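Local coordinates for aminopentol aminotransferase (Sphingopyxis macrogoltabida, PDB 6HBS), which catalyses the pyridoxal-phosphate-dependent deamination of aminopentol, the hydrolysed form of fumonisin B1, to its 2-keto derivative, with pyruvate as preferred amino acceptor, at residues 54-59 / 382-387; 180-185 / 218-223; 224-229 / 273-278; 334-339 / 398-403. One frame throughout, in Å; residues are numbered along the deposited sequence.

Contact 1: 54-59 / 382-387; sequences PYIDYM and AAHTVD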
loop_
_atom_site.group_PDB
_atom_site.type_symbol
_atom_site.label_atom_id
_atom_site.label_comp_id
_atom_site.label_asym_id
_atom_site.label_seq_id
_atom_site.Cartn_x
_atom_site.Cartn_y
_atom_site.Cartn_z
ATOM N N PRO A 54 9.603 22.867 17.386
ATOM C CA PRO A 54 8.214 22.757 16.958
ATOM C C PRO A 54 7.930 23.601 15.707
ATOM O O PRO A 54 8.542 24.652 15.509
ATOM C CB PRO A 54 7.434 23.283 18.175
ATOM C CG PRO A 54 8.346 24.332 18.749
ATOM C CD PRO A 54 9.750 23.818 18.504
ATOM N N TYR A 55 6.993 23.128 14.886
ATOM C CA TYR A 55 6.505 23.862 13.736
ATOM C C TYR A 55 4.998 23.705 13.661
ATOM O O TYR A 55 4.467 22.571 13.744
ATOM C CB TYR A 55 7.094 23.380 12.400
ATOM C CG TYR A 55 8.592 23.262 12.371
ATOM C CD1 TYR A 55 9.207 22.092 12.782
ATOM C CD2 TYR A 55 9.397 24.323 11.992
ATOM C CE1 TYR A 55 10.581 21.977 12.785
ATOM C CE2 TYR A 55 10.780 24.231 12.025
ATOM C CZ TYR A 55 11.371 23.039 12.383
ATOM O OH TYR A 55 12.724 22.875 12.389
ATOM N N ILE A 56 4.310 24.829 13.440
ATOM C CA ILE A 56 2.937 24.765 13.013
ATOM C C ILE A 56 2.956 24.223 11.577
ATOM O O ILE A 56 3.610 24.795 10.697
ATOM C CB ILE A 56 2.241 26.132 13.121
ATOM C CG1 ILE A 56 2.307 26.689 14.547
ATOM C CG2 ILE A 56 0.808 26.001 12.652
ATOM C CD1 ILE A 56 1.904 28.159 14.652
ATOM N N ASP A 57 2.230 23.119 11.356
ATOM C CA ASP A 57 2.440 22.289 10.173
ATOM C C ASP A 57 1.384 22.583 9.093
ATOM O O ASP A 57 0.262 22.157 9.227
ATOM C CB ASP A 57 2.450 20.821 10.594
ATOM C CG ASP A 57 2.458 19.839 9.435
ATOM O OD1 ASP A 57 3.050 20.166 8.389
ATOM O OD2 ASP A 57 1.782 18.801 9.574
ATOM N N TYR A 58 1.768 23.263 8.001
ATOM C CA TYR A 58 0.825 23.541 6.908
ATOM C C TYR A 58 0.931 22.478 5.805
ATOM O O TYR A 58 0.293 22.620 4.776
ATOM C CB TYR A 58 0.959 24.988 6.393
ATOM C CG TYR A 58 0.441 25.963 7.413
ATOM C CD1 TYR A 58 -0.918 26.184 7.541
ATOM C CD2 TYR A 58 1.278 26.537 8.344
ATOM C CE1 TYR A 58 -1.427 27.027 8.523
ATOM C CE2 TYR A 58 0.789 27.357 9.353
ATOM C CZ TYR A 58 -0.567 27.636 9.418
ATOM O OH TYR A 58 -1.088 28.428 10.398
ATOM N N MET A 59 1.664 21.385 6.044
ATOM C CA MET A 59 1.599 20.230 5.122
ATOM C C MET A 59 0.547 19.215 5.571
ATOM O O MET A 59 0.061 18.436 4.765
ATOM C CB MET A 59 2.934 19.501 5.015
ATOM C CG MET A 59 4.050 20.313 4.476
ATOM S SD MET A 59 3.551 21.467 3.204
ATOM C CE MET A 59 3.004 20.436 1.861
ATOM N N ALA A 382 -8.555 20.766 10.817
ATOM C CA ALA A 382 -9.510 21.269 11.813
ATOM C C ALA A 382 -8.833 21.524 13.171
ATOM O O ALA A 382 -9.487 22.128 14.042
ATOM C CB ALA A 382 -10.675 20.315 11.976
ATOM N N ALA A 383 -7.568 21.108 13.376
ATOM C CA ALA A 383 -6.866 21.367 14.621
ATOM C C ALA A 383 -6.085 22.683 14.590
ATOM O O ALA A 383 -5.584 23.080 15.627
ATOM C CB ALA A 383 -5.930 20.239 14.954
ATOM N N HIS A 384 -5.959 23.340 13.424
ATOM C CA HIS A 384 -5.385 24.685 13.359
ATOM C C HIS A 384 -6.337 25.671 14.068
ATOM O O HIS A 384 -7.465 25.780 13.694
ATOM C CB HIS A 384 -5.117 25.133 11.922
ATOM C CG HIS A 384 -3.942 24.485 11.259
ATOM N ND1 HIS A 384 -3.979 23.184 10.781
ATOM C CD2 HIS A 384 -2.696 24.921 11.032
ATOM C CE1 HIS A 384 -2.821 22.881 10.240
ATOM N NE2 HIS A 384 -2.008 23.934 10.370
ATOM N N THR A 385 -5.835 26.370 15.091
ATOM C CA THR A 385 -6.651 27.315 15.900
ATOM C C THR A 385 -6.426 28.761 15.435
ATOM O O THR A 385 -5.499 29.087 14.664
ATOM C CB THR A 385 -6.284 27.202 17.379
ATOM O OG1 THR A 385 -4.923 27.625 17.546
ATOM C CG2 THR A 385 -6.461 25.793 17.907
ATOM N N VAL A 386 -7.277 29.663 15.943
ATOM C CA VAL A 386 -7.104 31.106 15.675
ATOM C C VAL A 386 -5.727 31.559 16.159
ATOM O O VAL A 386 -5.079 32.308 15.460
ATOM C CB VAL A 386 -8.256 31.941 16.272
ATOM C CG1 VAL A 386 -9.524 31.767 15.453
ATOM C CG2 VAL A 386 -8.524 31.610 17.732
ATOM N N ASP A 387 -5.277 31.075 17.326
ATOM C CA ASP A 387 -3.942 31.408 17.851
ATOM C C ASP A 387 -2.843 30.874 16.931
ATOM O O ASP A 387 -1.777 31.525 16.769
ATOM C CB ASP A 387 -3.650 30.855 19.249
ATOM C CG ASP A 387 -2.424 31.530 19.878
ATOM O OD1 ASP A 387 -1.270 31.061 19.659
ATOM O OD2 ASP A 387 -2.617 32.569 20.537
#

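Contact 2: 180-185 / 218-223; sequences DAFKAH and KCCDET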
loop_
_atom_site.group_PDB
_atom_site.type_symbol
_atom_site.label_atom_id
_atom_site.label_comp_id
_atom_site.label_asym_id
_atom_site.label_seq_id
_atom_site.Cartn_x
_atom_site.Cartn_y
_atom_site.Cartn_z
ATOM N N ASP A 180 -11.385 16.773 -28.017
ATOM C CA ASP A 180 -10.491 16.317 -29.029
ATOM C C ASP A 180 -9.841 14.992 -28.631
ATOM O O ASP A 180 -9.643 14.141 -29.492
ATOM C CB ASP A 180 -9.396 17.325 -29.350
ATOM C CG ASP A 180 -9.913 18.546 -30.106
ATOM O OD1 ASP A 180 -11.007 18.475 -30.681
ATOM O OD2 ASP A 180 -9.211 19.553 -30.108
ATOM N N ALA A 181 -9.454 14.852 -27.359
ATOM C CA ALA A 181 -8.804 13.645 -26.921
ATOM C C ALA A 181 -9.715 12.438 -27.140
ATOM O O ALA A 181 -9.222 11.321 -27.467
ATOM C CB ALA A 181 -8.408 13.783 -25.459
ATOM N N PHE A 182 -11.021 12.626 -26.920
ATOM C CA PHE A 182 -12.001 11.557 -27.145
ATOM C C PHE A 182 -11.987 11.152 -28.634
ATOM O O PHE A 182 -12.149 9.953 -28.976
ATOM C CB PHE A 182 -13.411 11.971 -26.724
ATOM C CG PHE A 182 -13.774 11.599 -25.311
ATOM C CD1 PHE A 182 -13.491 12.457 -24.266
ATOM C CD2 PHE A 182 -14.367 10.374 -25.032
ATOM C CE1 PHE A 182 -13.797 12.090 -22.958
ATOM C CE2 PHE A 182 -14.684 10.016 -23.734
ATOM C CZ PHE A 182 -14.398 10.873 -22.702
ATOM N N LYS A 183 -11.839 12.146 -29.522
ATOM C CA LYS A 183 -11.982 11.870 -30.968
ATOM C C LYS A 183 -10.663 11.364 -31.551
ATOM O O LYS A 183 -10.679 10.636 -32.543
ATOM C CB LYS A 183 -12.533 13.089 -31.715
ATOM C CG LYS A 183 -14.004 13.349 -31.449
ATOM C CD LYS A 183 -14.436 14.747 -31.801
ATOM C CE LYS A 183 -15.736 15.135 -31.125
ATOM N NZ LYS A 183 -16.773 14.093 -31.334
ATOM N N ALA A 184 -9.539 11.726 -30.945
ATOM C CA ALA A 184 -8.241 11.278 -31.387
ATOM C C ALA A 184 -8.076 9.760 -31.193
ATOM O O ALA A 184 -7.331 9.162 -31.910
ATOM C CB ALA A 184 -7.171 12.042 -30.663
ATOM N N HIS A 185 -8.796 9.178 -30.224
ATOM C CA HIS A 185 -8.849 7.755 -29.963
ATOM C C HIS A 185 -10.309 7.311 -30.054
ATOM O O HIS A 185 -10.846 6.619 -29.148
ATOM C CB HIS A 185 -8.230 7.490 -28.580
ATOM C CG HIS A 185 -6.742 7.631 -28.563
ATOM N ND1 HIS A 185 -6.109 8.822 -28.253
ATOM C CD2 HIS A 185 -5.773 6.756 -28.879
ATOM C CE1 HIS A 185 -4.816 8.665 -28.365
ATOM N NE2 HIS A 185 -4.585 7.415 -28.761
ATOM N N LYS A 218 -20.399 14.562 -20.094
ATOM C CA LYS A 218 -21.161 14.342 -21.337
ATOM C C LYS A 218 -20.420 13.422 -22.318
ATOM O O LYS A 218 -21.022 12.547 -22.910
ATOM C CB LYS A 218 -21.497 15.695 -21.978
ATOM C CG LYS A 218 -22.183 15.605 -23.335
ATOM C CD LYS A 218 -22.386 16.957 -24.017
ATOM C CE LYS A 218 -21.096 17.605 -24.487
ATOM N NZ LYS A 218 -20.425 16.799 -25.538
ATOM N N CYS A 219 -19.120 13.599 -22.519
ATOM C CA CYS A 219 -18.380 12.721 -23.393
ATOM C C CYS A 219 -18.369 11.293 -22.835
ATOM O O CYS A 219 -18.480 10.310 -23.594
ATOM C CB CYS A 219 -16.953 13.205 -23.591
ATOM S SG CYS A 219 -16.876 14.723 -24.579
ATOM N N CYS A 220 -18.232 11.171 -21.512
ATOM C CA CYS A 220 -18.267 9.859 -20.902
ATOM C C CYS A 220 -19.648 9.235 -21.134
ATOM O O CYS A 220 -19.740 8.104 -21.587
ATOM C CB CYS A 220 -17.897 9.926 -19.418
ATOM S SG CYS A 220 -16.110 10.044 -19.171
ATOM N N ASP A 221 -20.706 10.003 -20.856
ATOM C CA ASP A 221 -22.080 9.553 -21.083
ATOM C C ASP A 221 -22.257 9.062 -22.527
ATOM O O ASP A 221 -22.780 7.967 -22.750
ATOM C CB ASP A 221 -23.110 10.638 -20.758
ATOM C CG ASP A 221 -23.333 10.859 -19.269
ATOM O OD1 ASP A 221 -22.871 10.028 -18.476
ATOM O OD2 ASP A 221 -23.927 11.873 -18.908
ATOM N N GLU A 222 -21.834 9.857 -23.504
ATOM C CA GLU A 222 -22.134 9.509 -24.902
ATOM C C GLU A 222 -21.322 8.279 -25.342
ATOM O O GLU A 222 -21.753 7.558 -26.214
ATOM C CB GLU A 222 -21.916 10.720 -25.809
ATOM C CG GLU A 222 -23.052 11.737 -25.719
ATOM C CD GLU A 222 -22.779 13.125 -26.305
ATOM O OE1 GLU A 222 -21.681 13.323 -26.891
ATOM O OE2 GLU A 222 -23.652 14.024 -26.148
ATOM N N THR A 223 -20.153 8.020 -24.746
ATOM C CA THR A 223 -19.285 6.930 -25.250
ATOM C C THR A 223 -19.340 5.657 -24.399
ATOM O O THR A 223 -18.824 4.640 -24.832
ATOM C CB THR A 223 -17.819 7.356 -25.349
ATOM O OG1 THR A 223 -17.369 7.735 -24.050
ATOM C CG2 THR A 223 -17.624 8.489 -26.336
#

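Contact 3: 224-229 / 273-278; sequences GALLVV and NKARDA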
loop_
_atom_site.group_PDB
_atom_site.type_symbol
_atom_site.label_atom_id
_atom_site.label_comp_id
_atom_site.label_asym_id
_atom_site.label_seq_id
_atom_site.Cartn_x
_atom_site.Cartn_y
_atom_site.Cartn_z
ATOM N N GLY A 224 -19.868 5.729 -23.177
ATOM C CA GLY A 224 -19.773 4.584 -22.234
ATOM C C GLY A 224 -18.478 4.566 -21.410
ATOM O O GLY A 224 -18.332 3.726 -20.534
ATOM N N ALA A 225 -17.538 5.487 -21.671
ATOM C CA ALA A 225 -16.301 5.592 -20.884
ATOM C C ALA A 225 -16.664 5.971 -19.450
ATOM O O ALA A 225 -17.647 6.654 -19.243
ATOM C CB ALA A 225 -15.392 6.635 -21.460
ATOM N N LEU A 226 -15.855 5.530 -18.481
ATOM C CA LEU A 226 -16.108 5.883 -17.061
ATOM C C LEU A 226 -15.410 7.187 -16.710
ATOM O O LEU A 226 -14.215 7.336 -16.970
ATOM C CB LEU A 226 -15.594 4.768 -16.151
ATOM C CG LEU A 226 -16.224 3.397 -16.347
ATOM C CD1 LEU A 226 -15.780 2.445 -15.239
ATOM C CD2 LEU A 226 -17.724 3.478 -16.387
ATOM N N LEU A 227 -16.152 8.070 -16.029
ATOM C CA LEU A 227 -15.604 9.269 -15.420
ATOM C C LEU A 227 -15.072 8.919 -14.029
ATOM O O LEU A 227 -15.818 8.449 -13.174
ATOM C CB LEU A 227 -16.658 10.375 -15.311
ATOM C CG LEU A 227 -16.135 11.681 -14.718
ATOM C CD1 LEU A 227 -14.938 12.191 -15.500
ATOM C CD2 LEU A 227 -17.223 12.734 -14.645
ATOM N N VAL A 228 -13.786 9.159 -13.840
ATOM C CA VAL A 228 -13.095 8.861 -12.602
ATOM C C VAL A 228 -12.605 10.179 -11.997
ATOM O O VAL A 228 -11.748 10.855 -12.577
ATOM C CB VAL A 228 -11.914 7.911 -12.838
ATOM C CG1 VAL A 228 -11.293 7.518 -11.506
ATOM C CG2 VAL A 228 -12.308 6.672 -13.657
ATOM N N VAL A 229 -13.106 10.528 -10.807
ATOM C CA VAL A 229 -12.563 11.691 -10.108
ATOM C C VAL A 229 -11.530 11.194 -9.101
ATOM O O VAL A 229 -11.859 10.389 -8.238
ATOM C CB VAL A 229 -13.667 12.520 -9.447
ATOM C CG1 VAL A 229 -13.110 13.503 -8.438
ATOM C CG2 VAL A 229 -14.497 13.243 -10.484
ATOM N N ASN A 273 -23.213 1.377 -9.439
ATOM C CA ASN A 273 -23.680 0.051 -9.850
ATOM C C ASN A 273 -23.315 -0.249 -11.306
ATOM O O ASN A 273 -23.089 -1.376 -11.649
ATOM C CB ASN A 273 -25.175 -0.101 -9.564
ATOM C CG ASN A 273 -25.414 -0.482 -8.120
ATOM O OD1 ASN A 273 -24.574 -1.150 -7.516
ATOM N ND2 ASN A 273 -26.519 -0.038 -7.544
ATOM N N LYS A 274 -23.207 0.775 -12.151
ATOM C CA LYS A 274 -22.859 0.566 -13.564
ATOM C C LYS A 274 -21.553 -0.242 -13.675
ATOM O O LYS A 274 -21.410 -1.083 -14.584
ATOM C CB LYS A 274 -22.766 1.942 -14.231
ATOM C CG LYS A 274 -22.062 1.994 -15.575
ATOM C CD LYS A 274 -22.470 3.194 -16.399
ATOM C CE LYS A 274 -21.584 4.387 -16.140
ATOM N NZ LYS A 274 -22.178 5.652 -16.647
ATOM N N ALA A 275 -20.604 0.014 -12.758
ATOM C CA ALA A 275 -19.243 -0.539 -12.808
ATOM C C ALA A 275 -19.059 -1.787 -11.935
ATOM O O ALA A 275 -17.937 -2.283 -11.849
ATOM C CB ALA A 275 -18.257 0.517 -12.364
ATOM N N ARG A 276 -20.123 -2.270 -11.291
ATOM C CA ARG A 276 -20.030 -3.301 -10.258
ATOM C C ARG A 276 -19.513 -4.615 -10.859
ATOM O O ARG A 276 -18.625 -5.267 -10.266
ATOM C CB ARG A 276 -21.381 -3.493 -9.561
ATOM C CG ARG A 276 -21.329 -4.445 -8.371
ATOM C CD ARG A 276 -22.692 -4.748 -7.780
ATOM N NE ARG A 276 -23.253 -3.620 -7.065
ATOM C CZ ARG A 276 -23.110 -3.405 -5.762
ATOM N NH1 ARG A 276 -22.403 -4.261 -5.027
ATOM N NH2 ARG A 276 -23.632 -2.314 -5.218
ATOM N N ASP A 277 -20.023 -5.005 -12.039
ATOM C CA ASP A 277 -19.629 -6.294 -12.631
ATOM C C ASP A 277 -18.140 -6.311 -12.954
ATOM O O ASP A 277 -17.493 -7.333 -12.748
ATOM C CB ASP A 277 -20.386 -6.650 -13.917
ATOM C CG ASP A 277 -21.801 -7.134 -13.666
ATOM O OD1 ASP A 277 -22.090 -7.582 -12.543
ATOM O OD2 ASP A 277 -22.610 -7.038 -14.600
ATOM N N ALA A 278 -17.622 -5.199 -13.499
ATOM C CA ALA A 278 -16.209 -5.125 -13.846
ATOM C C ALA A 278 -15.338 -5.168 -12.579
ATOM O O ALA A 278 -14.254 -5.712 -12.575
ATOM C CB ALA A 278 -15.941 -3.869 -14.635
HETATM O O HOH W 1 -20.284 6.707 -18.726
#

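Contact 4: 334-339 / 398-403; sequences LELKQT and RAFSAV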
loop_
_atom_site.group_PDB
_atom_site.type_symbol
_atom_site.label_atom_id
_atom_site.label_comp_id
_atom_site.label_asym_id
_atom_site.label_seq_id
_atom_site.Cartn_x
_atom_site.Cartn_y
_atom_site.Cartn_z
ATOM N N LEU A 334 5.900 42.810 -1.764
ATOM C CA LEU A 334 6.292 41.543 -2.374
ATOM C C LEU A 334 5.025 40.783 -2.753
ATOM O O LEU A 334 4.473 40.090 -1.913
ATOM C CB LEU A 334 7.100 40.712 -1.373
ATOM C CG LEU A 334 8.584 41.033 -1.231
ATOM C CD1 LEU A 334 9.174 40.255 -0.057
ATOM C CD2 LEU A 334 9.350 40.711 -2.508
ATOM N N GLU A 335 4.614 40.875 -4.018
ATOM C CA GLU A 335 3.338 40.306 -4.494
ATOM C C GLU A 335 3.325 38.764 -4.438
ATOM O O GLU A 335 4.260 38.102 -4.926
ATOM C CB GLU A 335 3.051 40.757 -5.923
ATOM C CG GLU A 335 1.600 40.566 -6.311
ATOM C CD GLU A 335 1.328 40.815 -7.787
ATOM O OE1 GLU A 335 2.285 41.162 -8.495
ATOM O OE2 GLU A 335 0.165 40.628 -8.224
ATOM N N LEU A 336 2.234 38.214 -3.894
ATOM C CA LEU A 336 2.008 36.748 -3.841
ATOM C C LEU A 336 1.038 36.307 -4.935
ATOM O O LEU A 336 0.228 37.069 -5.379
ATOM C CB LEU A 336 1.374 36.390 -2.500
ATOM C CG LEU A 336 2.241 36.594 -1.272
ATOM C CD1 LEU A 336 1.483 36.176 -0.018
ATOM C CD2 LEU A 336 3.536 35.816 -1.414
ATOM N N LYS A 337 1.092 35.020 -5.283
ATOM C CA LYS A 337 0.011 34.319 -5.966
ATOM C C LYS A 337 -0.479 33.212 -5.015
ATOM O O LYS A 337 0.169 32.174 -4.882
ATOM C CB LYS A 337 0.499 33.715 -7.288
ATOM C CG LYS A 337 1.055 34.710 -8.299
ATOM C CD LYS A 337 1.533 34.065 -9.604
ATOM C CE LYS A 337 2.757 33.177 -9.445
ATOM N NZ LYS A 337 2.998 32.315 -10.628
ATOM N N GLN A 338 -1.581 33.480 -4.317
ATOM C CA GLN A 338 -2.203 32.488 -3.447
ATOM C C GLN A 338 -3.348 31.882 -4.244
ATOM O O GLN A 338 -4.297 32.566 -4.516
ATOM C CB GLN A 338 -2.732 33.129 -2.170
ATOM C CG GLN A 338 -1.665 33.899 -1.407
ATOM C CD GLN A 338 -2.178 34.269 -0.041
ATOM O OE1 GLN A 338 -2.322 33.418 0.843
ATOM N NE2 GLN A 338 -2.529 35.542 0.115
ATOM N N THR A 339 -3.208 30.610 -4.638
ATOM C CA THR A 339 -4.112 29.995 -5.599
ATOM C C THR A 339 -4.694 28.699 -5.039
ATOM O O THR A 339 -4.155 28.097 -4.117
ATOM C CB THR A 339 -3.406 29.761 -6.942
ATOM O OG1 THR A 339 -2.269 28.908 -6.776
ATOM C CG2 THR A 339 -2.971 31.076 -7.563
ATOM N N ARG A 398 7.988 38.336 9.800
ATOM C CA ARG A 398 9.439 38.327 9.925
ATOM C C ARG A 398 10.097 37.736 8.672
ATOM O O ARG A 398 11.234 38.079 8.331
ATOM C CB ARG A 398 9.849 37.592 11.207
ATOM C CG ARG A 398 9.453 38.378 12.450
ATOM C CD ARG A 398 10.096 37.929 13.743
ATOM N NE ARG A 398 9.742 36.562 14.072
ATOM C CZ ARG A 398 8.602 36.183 14.641
ATOM N NH1 ARG A 398 7.742 37.101 15.057
ATOM N NH2 ARG A 398 8.327 34.890 14.770
ATOM N N ALA A 399 9.403 36.811 8.001
ATOM C CA ALA A 399 9.965 36.131 6.865
ATOM C C ALA A 399 10.022 37.083 5.668
ATOM O O ALA A 399 11.007 37.093 4.933
ATOM C CB ALA A 399 9.176 34.866 6.569
ATOM N N PHE A 400 8.949 37.847 5.454
ATOM C CA PHE A 400 8.927 38.904 4.434
ATOM C C PHE A 400 10.088 39.882 4.664
ATOM O O PHE A 400 10.816 40.191 3.710
ATOM C CB PHE A 400 7.584 39.638 4.418
ATOM C CG PHE A 400 6.459 38.917 3.714
ATOM C CD1 PHE A 400 6.482 38.720 2.343
ATOM C CD2 PHE A 400 5.354 38.477 4.410
ATOM C CE1 PHE A 400 5.452 38.036 1.710
ATOM C CE2 PHE A 400 4.320 37.813 3.774
ATOM C CZ PHE A 400 4.377 37.581 2.428
ATOM N N SER A 401 10.309 40.292 5.929
ATOM C CA SER A 401 11.405 41.243 6.268
ATOM C C SER A 401 12.748 40.621 5.909
ATOM O O SER A 401 13.586 41.296 5.321
ATOM C CB SER A 401 11.417 41.659 7.726
ATOM O OG SER A 401 10.190 42.257 8.084
ATOM N N ALA A 402 12.936 39.343 6.277
ATOM C CA ALA A 402 14.218 38.675 6.065
ATOM C C ALA A 402 14.516 38.550 4.561
ATOM O O ALA A 402 15.674 38.660 4.121
ATOM C CB ALA A 402 14.234 37.333 6.775
ATOM N N VAL A 403 13.469 38.338 3.762
ATOM C CA VAL A 403 13.623 38.213 2.311
ATOM C C VAL A 403 14.035 39.569 1.715
ATOM O O VAL A 403 14.904 39.622 0.841
ATOM C CB VAL A 403 12.334 37.647 1.683
ATOM C CG1 VAL A 403 12.177 38.003 0.218
ATOM C CG2 VAL A 403 12.269 36.140 1.883
#

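Contact 1: 54-59 / 382-387
An Asx turn at the end of strand 54-57 presents a carbonyl and an aromatic ring to H384, which sits in the loop leading into helix 386-405. In the turn, D57 OD1 accepts a hydrogen bond from the backbone N of M59 at 3.0 Å, from above the carboxylate plane, while D57 OD2 is held by the hydroxyl of Y69. The backbone oxygen of the same aspartate meets the imidazole edge: H384 NE2 donates to D57 O at 3.1 Å, but the N-H...O angle of 126° makes the bond weak. Y58, just past the strand, lies obliquely against the imidazole. Its ring lies at 38° to that of H384, and the closest atoms are Y58 CE1 and H384 CD2, 3.5 Å apart. H384 NE2 lies over the rim of one tyrosine face. From the strand itself, the I56 CG2 methyl meets H384 CD2 at 4.0 Å; with CG2 anti to its backbone N, that branch is the one facing the loop. Y58 continues to T392 of helix 386-405 through its hydroxyl. Were Y58 replaced by an alanine, the imidazole would probably lose its aromatic neighbour and T392 a hydroxyl partner, leaving a gap between strand and helix. The other ring nitrogen, H384 ND1, is hydrogen-bonded to S381 OG. With one nitrogen bonded to S381 and the other only weakly to D57 O, the buried imidazole has its rotation fixed between the two.

Contact 2: 180-185 / 218-223
F182 of helix 175-184 lays its ring against C219, C220 and T223 of helix 210-223, joining two helices that flank the parallel part of the seven-stranded sheet; the second is the helix of a beta-alpha-beta unit between strands 189-194 and 226-230. C219 sits over one face. Its CB is 3.5 Å from the F182 ring centroid, 16° off the normal, in a CH-pi contact, and its sulfur lies over the same ring as a sulfur-aromatic partner. C220 instead meets the edge, its SG 4.0 Å from F182 CZ. T223 crosses obliquely, its OG1 3.5 Å from F182 CE2. The F182 chi1 of -93° lies off the staggered value, and at this torsion the ring meets C219. Further out, L139, I189 and V192 of the sheet also touch F182. With F182 cut back to an alanine, C219 CB would lose the ring face it rests on, and a gap is likely to open between the helices, whose axes, over 180-184 and 218-223, come within 11.2 Å at 29°. T223 is fixed by its own helix: C219 O accepts from both T223 N and, at 2.8 Å, T223 OG1, the two arriving from opposite faces of the carbonyl plane.

Contact 3: 224-229 / 273-278
No flat group enters the touch between L226 and the K274-A275 pair; the planar groups lie to one side, where the R276 guanidinium meets the N273 amide edge-on, not across a face. R276 NE and NH2 both donate to N273 OD1, at 2.8 Å and 2.7 Å, and the oxygen lies within 5° of the guanidinium plane. This side-on grip on a single atom links N273, in the 3-10 turn, to R276, the first residue of helix 276-281, and R276 NH2 also reaches the backbone O of R16 of the second subunit. The contact proper is aliphatic. The two methyls of L226 divide the work: CD1 faces A275 CB at 4.3 Å, and CD2 lies 4.0 Å from K274 CE. Leucine and lysine run alongside one another, heading opposite ways, and the lysine stem bends at chi3 (90°) on its way to a polar end beside the strand. There K274 NZ forms a salt bridge with D252. It also donates to a water at 3.0 Å, which in turn donates to A225 O at 2.7 Å. The lysine thus rests a methylene on the leucine while its ammonium reaches D252 and the water. G224, with positive phi (86°), makes the turn from helix 210-223 into strand 226-230. That strand lies between 189-194 and 253-256 in the middle of the seven-stranded mixed sheet, consistent with the large domain of fold-type I PLP enzymes. L226 also packs on L128 and H132 of helix 118-133, and A275 on L128, so strand, 3-10 turn and helix meet there.

Contact 4: 334-339 / 398-403
L334, L336, F400 and V403 make this contact entirely from apolar side chains, and their torsions decide which methyls and ring edges meet. L334 holds CG anti to its carbonyl carbon (chi1 -82°), and this together with an extended chi2 carries CD1 between two helix residues one turn apart. There it touches F400 CD1 at 3.9 Å and V403 CG1 at 3.8 Å. The valine branch that answers is the one anti to its backbone N (chi1 156°). L336 carries its own CD1 to the far end of the phenylalanine, 4.0 Å from F400 CZ. Both leucine methyls thus approach the F400 ring at its edge, near its plane; L334 runs alongside the phenylalanine, whereas L336 meets it from the opposite direction. Other rings also gather round F400: those of W361 and H332 meet it. F349, on the neighbouring strand, touches L334, L336 and F400 alike. Edge contacts from methyls combined with ring neighbours show how one aromatic can serve several elements at once. Here a helix, 386-405, covers a two-stranded antiparallel sheet, 336-339 with 346-349, in helix-on-sheet packing consistent with the small C-terminal domain of fold-type I aminotransferases.

From the N terminus, contact 1 opens first, at strand 54-57, and closes more than three hundred residues later at 382-387. Contacts 2 and 3 are nested inside that long loop and follow in series: 180-185 closes on 218-223 before 224-229 opens toward 273-278. They touch, C220 CB lying 3.3 Å from A225 O, because helix 210-223 runs directly into strand 226-230 of the large sheet. Contact 4 crosses contact 1, since 334-339 lies within its loop and 398-403 beyond it. Through these two, the 382-405 region, loop and helix, links the four-stranded sheet to the two-stranded one; contacts 2 and 3 lie across the chain's centre from contact 1.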